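Local coordinates for protein peptidoglycan N-acetylglucosamine deacetylase (Agathobacter rectalis, PDB 5JMU) that probably hydrolyses carbon-nitrogen bonds other than peptide bonds, as a zinc-binding catalytic domain of the NodB polysaccharide deacetylase family, likely removing acetyl groups from peptidoglycan N-acetylglucosamine, at residues Y33-G36 against L37-L41; N170-S173 against G174-H178. All coordinates share one frame; numbering follows the deposited sequence. Where two conformers were deposited one is given.

How the interactions relate
Each contact is local and centred on one helix of the NodB homology domain. Interaction 1 comes first along the chain, near the start of helix 34-43, which links parallel strands 21-27 and 49-53. Interaction 2 comes later, on helix 164-175, which links strands 152-153 and 180-186, and it runs on into the turn that follows. Their centres are 22 Å apart and their nearest atoms about 11 Å apart, so they do not touch. The four strands belong to one parallel sheet, and strands 21-27 and 180-186 pair directly. Helix 196-205 packs against side chains of both contacts. Interaction 1 lies nearer the zinc site, with the Thr-34 side chain about 13 Å from the metal.

Interaction 1: Y33-G36 against L37-L41; sequences YTQG and LLDVL
The carbonyl oxygen of Thr-34 takes the N-H of Leu-38, with Leu-38 N to Thr-34 O at 2.9 Å. The bond is fairly straight, 162° at the hydrogen. The same oxygen is packed by carbon: Leu-38 CG comes to 3.4 Å from Thr-34 O, and so does Leu-37 CB. Leu-38 CG sits beside its own backbone N (chi1 -67°), which folds the branch back over this oxygen.

Three more backbone bonds of the same i to i+4 kind follow near the start of helix 34-43, the helix of the beta-alpha-beta unit between strands 21-27 and 49-53. Leu-37 N reaches Tyr-33 O at 3.2 Å. Asp-39 N reaches Gln-35 O at 3.0 Å. Val-40 N reaches Gly-36 O at 3.1 Å. A valine branch also leans on the last acceptor, with Val-40 CG2 3.5 Å from Gly-36 O.

One face of this stretch is greasy: Leu-37 touches Val-193 and Val-196, while Leu-38 lies against helix 61-68. The other face is polar. Asp-39 bends back over the carbonyl of Gln-35, and Asp-39 CG comes to 3.4 Å from Gln-35 O. Its CG stands beside the backbone N (chi1 -71°), which turns the carboxylate toward the preceding turn of helix. The side chain of Gln-35 bends at chi2 on the same side of the helix.

Thr-34 OG1 is hydrogen-bonded to Asp-187 and to the backbone N of Gly-31, and so ties the start of the helix to residues on two loops. Asp-39 OD1 forms a salt bridge with Arg-69, whose positive charge is likely to offset that of the carboxylate at the helix surface.

Interaction 2: N170-S173 against G174-H178; sequences NVIS and GVQSH. With ACT (acetate ion), chain B.
Val-171 and Val-175 pack one turn apart near the end of helix 164-175, the helix of a beta-alpha-beta unit between strands 152-153 and 180-186. This is the buried side. The backbone is tight here: Val-175 N bonds Val-171 O at 2.9 Å. Gly-174 N bonds Asn-170 O, also at 2.9 Å. Val-175 was modelled in two conformers. In the one given, Val-171 CG1 meets Val-175 CG2 at 4.2 Å, and Val-175 CG2 rests 3.4 Å from Val-171 O, so these two contacts may hold for that copy alone. Both valines also press on Val-183 of strand 180-186, and Val-171 touches Ile-199 of helix 196-205.

The exposed side is looser. The Gln-176 N to Ser-173 O bond is weak, 3.3 Å long and bent to 134°. The Gln-176 side chain adds a second link to the helix. Its CG lies beside the backbone N (chi1 -69°) and the chain then extends alongside Ile-172, both pointing the same way. Gln-176 NE2 gives a hydrogen to Ile-172 O at 3.0 Å. That oxygen lies close to the amide plane, but the nitrogen stands above the carbonyl plane. Trp-202 touches both Ile-172 and Gln-176.

A type I beta turn from Val-175 carries the chain on to His-178. The ring of His-178 has Ser-177 CB above one face, off toward the rim, and touches Asn-151. Its edge meets an acetate ion, probably from the crystallisation liquor. With a leucine here the ring nitrogen would be gone, and the acetate would probably lose its hold at this site. The bond is almost straight, 173° at the hydrogen, and runs 2.9 Å from His-178 ND1 to acetate OXT.

Interaction 1: Y33-G36 against L37-L41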
loop_
_atom_site.group_PDB
_atom_site.type_symbol
_atom_site.label_atom_id
_atom_site.label_comp_id
_atom_site.label_asym_id
_atom_site.label_seq_id
_atom_site.Cartn_x
_atom_site.Cartn_y
_atom_site.Cartn_z
ATOM N N TYR A 33 7.130 5.802 -13.430
ATOM C CA TYR A 33 6.282 6.946 -13.125
ATOM C C TYR A 33 6.404 7.433 -11.693
ATOM O O TYR A 33 5.786 8.450 -11.331
ATOM C CB TYR A 33 4.794 6.617 -13.426
ATOM C CG TYR A 33 4.650 6.039 -14.835
ATOM C CD1 TYR A 33 4.950 6.803 -15.940
ATOM C CD2 TYR A 33 4.266 4.705 -15.039
ATOM C CE1 TYR A 33 4.863 6.282 -17.213
ATOM C CE2 TYR A 33 4.173 4.180 -16.295
ATOM C CZ TYR A 33 4.463 4.966 -17.371
ATOM O OH TYR A 33 4.380 4.452 -18.641
ATOM N N THR A 34 7.153 6.707 -10.866
ATOM C CA THR A 34 7.245 7.023 -9.453
ATOM C C THR A 34 7.890 8.377 -9.175
ATOM O O THR A 34 7.395 9.102 -8.312
ATOM C CB THR A 34 7.993 5.887 -8.714
ATOM O OG1 THR A 34 7.247 4.673 -8.951
ATOM C CG2 THR A 34 8.094 6.177 -7.171
ATOM N N GLN A 35 8.979 8.716 -9.869
ATOM C CA GLN A 35 9.609 10.005 -9.643
ATOM C C GLN A 35 8.596 11.159 -9.849
ATOM O O GLN A 35 8.509 12.081 -9.045
ATOM C CB GLN A 35 10.816 10.187 -10.571
ATOM C CG GLN A 35 11.473 11.553 -10.475
ATOM C CD GLN A 35 12.061 11.817 -9.124
ATOM O OE1 GLN A 35 11.579 12.680 -8.377
ATOM N NE2 GLN A 35 13.105 11.083 -8.788
ATOM N N GLY A 36 7.837 11.094 -10.937
ATOM C CA GLY A 36 6.866 12.127 -11.245
ATOM C C GLY A 36 5.803 12.235 -10.150
ATOM O O GLY A 36 5.364 13.328 -9.803
ATOM N N LEU A 37 5.385 11.082 -9.615
ATOM C CA LEU A 37 4.436 11.029 -8.502
ATOM C C LEU A 37 5.055 11.710 -7.272
ATOM O O LEU A 37 4.396 12.502 -6.590
ATOM C CB LEU A 37 4.068 9.567 -8.192
ATOM C CG LEU A 37 3.227 9.377 -6.916
ATOM C CD1 LEU A 37 1.918 10.228 -6.924
ATOM C CD2 LEU A 37 2.891 7.891 -6.755
ATOM N N LEU A 38 6.318 11.405 -6.975
ATOM C CA LEU A 38 6.971 12.061 -5.823
ATOM C C LEU A 38 6.997 13.593 -5.966
ATOM O O LEU A 38 6.876 14.331 -4.983
ATOM C CB LEU A 38 8.394 11.527 -5.638
ATOM C CG LEU A 38 8.426 10.067 -5.230
ATOM C CD1 LEU A 38 9.921 9.683 -5.096
ATOM C CD2 LEU A 38 7.681 9.873 -3.906
ATOM N N ASP A 39 7.155 14.072 -7.194
ATOM C CA ASP A 39 7.205 15.494 -7.469
ATOM C C ASP A 39 5.829 16.101 -7.205
ATOM O O ASP A 39 5.707 17.200 -6.655
ATOM C CB ASP A 39 7.626 15.734 -8.932
ATOM C CG ASP A 39 9.096 15.409 -9.182
ATOM O OD1 ASP A 39 9.854 15.286 -8.209
ATOM O OD2 ASP A 39 9.496 15.287 -10.360
ATOM N N VAL A 40 4.774 15.392 -7.621
ATOM C CA VAL A 40 3.407 15.886 -7.345
ATOM C C VAL A 40 3.124 15.938 -5.836
ATOM O O VAL A 40 2.563 16.927 -5.333
ATOM C CB VAL A 40 2.337 15.002 -8.028
ATOM C CG1 VAL A 40 0.908 15.305 -7.504
ATOM C CG2 VAL A 40 2.378 15.174 -9.532
ATOM N N LEU A 41 3.509 14.878 -5.126
ATOM C CA LEU A 41 3.278 14.848 -3.678
ATOM C C LEU A 41 4.022 16.006 -3.011
ATOM O O LEU A 41 3.474 16.645 -2.094
ATOM C CB LEU A 41 3.698 13.489 -3.088
ATOM C CG LEU A 41 2.861 12.312 -3.579
ATOM C CD1 LEU A 41 3.517 10.988 -3.161
ATOM C CD2 LEU A 41 1.372 12.407 -3.107
#

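Interaction 2: N170-S173 against G174-H178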
loop_
_atom_site.group_PDB
_atom_site.type_symbol
_atom_site.label_atom_id
_atom_site.label_comp_id
_atom_site.label_asym_id
_atom_site.label_seq_id
_atom_site.Cartn_x
_atom_site.Cartn_y
_atom_site.Cartn_z
ATOM N N ASN A 170 -13.505 7.995 -8.990
ATOM C CA ASN A 170 -13.640 6.811 -8.137
ATOM C C ASN A 170 -13.099 7.075 -6.745
ATOM O O ASN A 170 -13.715 6.703 -5.740
ATOM C CB ASN A 170 -12.885 5.617 -8.722
ATOM C CG ASN A 170 -13.591 5.007 -9.918
ATOM O OD1 ASN A 170 -14.794 5.201 -10.098
ATOM N ND2 ASN A 170 -12.855 4.261 -10.731
ATOM N N VAL A 171 -11.948 7.745 -6.672
ATOM C CA VAL A 171 -11.335 7.981 -5.366
ATOM C C VAL A 171 -12.152 9.024 -4.581
ATOM O O VAL A 171 -12.460 8.837 -3.392
ATOM C CB VAL A 171 -9.889 8.421 -5.511
ATOM C CG1 VAL A 171 -9.279 8.860 -4.142
ATOM C CG2 VAL A 171 -9.086 7.264 -6.088
ATOM N N ILE A 172 -12.564 10.093 -5.249
ATOM C CA ILE A 172 -13.317 11.147 -4.563
ATOM C C ILE A 172 -14.658 10.618 -4.069
ATOM O O ILE A 172 -15.095 10.886 -2.943
ATOM C CB ILE A 172 -13.503 12.348 -5.512
ATOM C CG1 ILE A 172 -12.165 13.092 -5.678
ATOM C CG2 ILE A 172 -14.670 13.254 -5.036
ATOM C CD1 ILE A 172 -12.239 14.185 -6.822
ATOM N N SER A 173 -15.338 9.835 -4.893
ATOM C CA SER A 173 -16.596 9.276 -4.405
ATOM C C SER A 173 -16.370 8.217 -3.310
ATOM O O SER A 173 -17.123 8.199 -2.317
ATOM C CB SER A 173 -17.414 8.703 -5.566
ATOM O OG SER A 173 -16.718 7.673 -6.207
ATOM N N GLY A 174 -15.358 7.351 -3.432
ATOM C CA GLY A 174 -15.122 6.382 -2.361
ATOM C C GLY A 174 -14.727 6.962 -0.999
ATOM O O GLY A 174 -15.127 6.450 0.055
ATOM N N VAL A 175 -13.926 8.028 -1.003
ATOM C CA VAL A 175 -13.486 8.668 0.238
ATOM C C VAL A 175 -14.658 9.194 1.044
ATOM O O VAL A 175 -14.627 9.222 2.272
ATOM C CB VAL A 175 -12.476 9.795 -0.098
ATOM C CG1 VAL A 175 -12.431 10.871 0.960
ATOM C CG2 VAL A 175 -11.070 9.179 -0.357
ATOM N N GLN A 176 -15.704 9.635 0.343
ATOM C CA GLN A 176 -16.826 10.247 1.047
ATOM C C GLN A 176 -17.643 9.233 1.841
ATOM O O GLN A 176 -18.511 9.621 2.633
ATOM C CB GLN A 176 -17.724 10.983 0.059
ATOM C CG GLN A 176 -17.021 12.228 -0.500
ATOM C CD GLN A 176 -17.855 12.907 -1.538
ATOM O OE1 GLN A 176 -18.889 13.495 -1.220
ATOM N NE2 GLN A 176 -17.452 12.795 -2.793
ATOM N N SER A 177 -17.375 7.956 1.628
ATOM C CA SER A 177 -18.033 6.918 2.399
ATOM C C SER A 177 -17.417 6.692 3.763
ATOM O O SER A 177 -18.010 5.970 4.552
ATOM C CB SER A 177 -17.984 5.586 1.654
ATOM O OG SER A 177 -18.633 5.750 0.409
ATOM N N HIS A 178 -16.243 7.278 4.029
ATOM C CA HIS A 178 -15.465 6.896 5.204
ATOM C C HIS A 178 -14.900 8.103 5.894
ATOM O O HIS A 178 -14.378 8.995 5.247
ATOM C CB HIS A 178 -14.275 5.978 4.829
ATOM C CG HIS A 178 -14.707 4.710 4.149
ATOM N ND1 HIS A 178 -15.405 3.710 4.797
ATOM C CD2 HIS A 178 -14.528 4.288 2.874
ATOM C CE1 HIS A 178 -15.673 2.734 3.928
ATOM N NE2 HIS A 178 -15.143 3.055 2.762
HETATM C C ACT B . -16.498 2.804 7.926
HETATM O O ACT B . -17.706 2.514 7.819
HETATM O OXT ACT B . -16.151 3.967 7.579
HETATM C CH3 ACT B . -15.503 1.811 8.437
#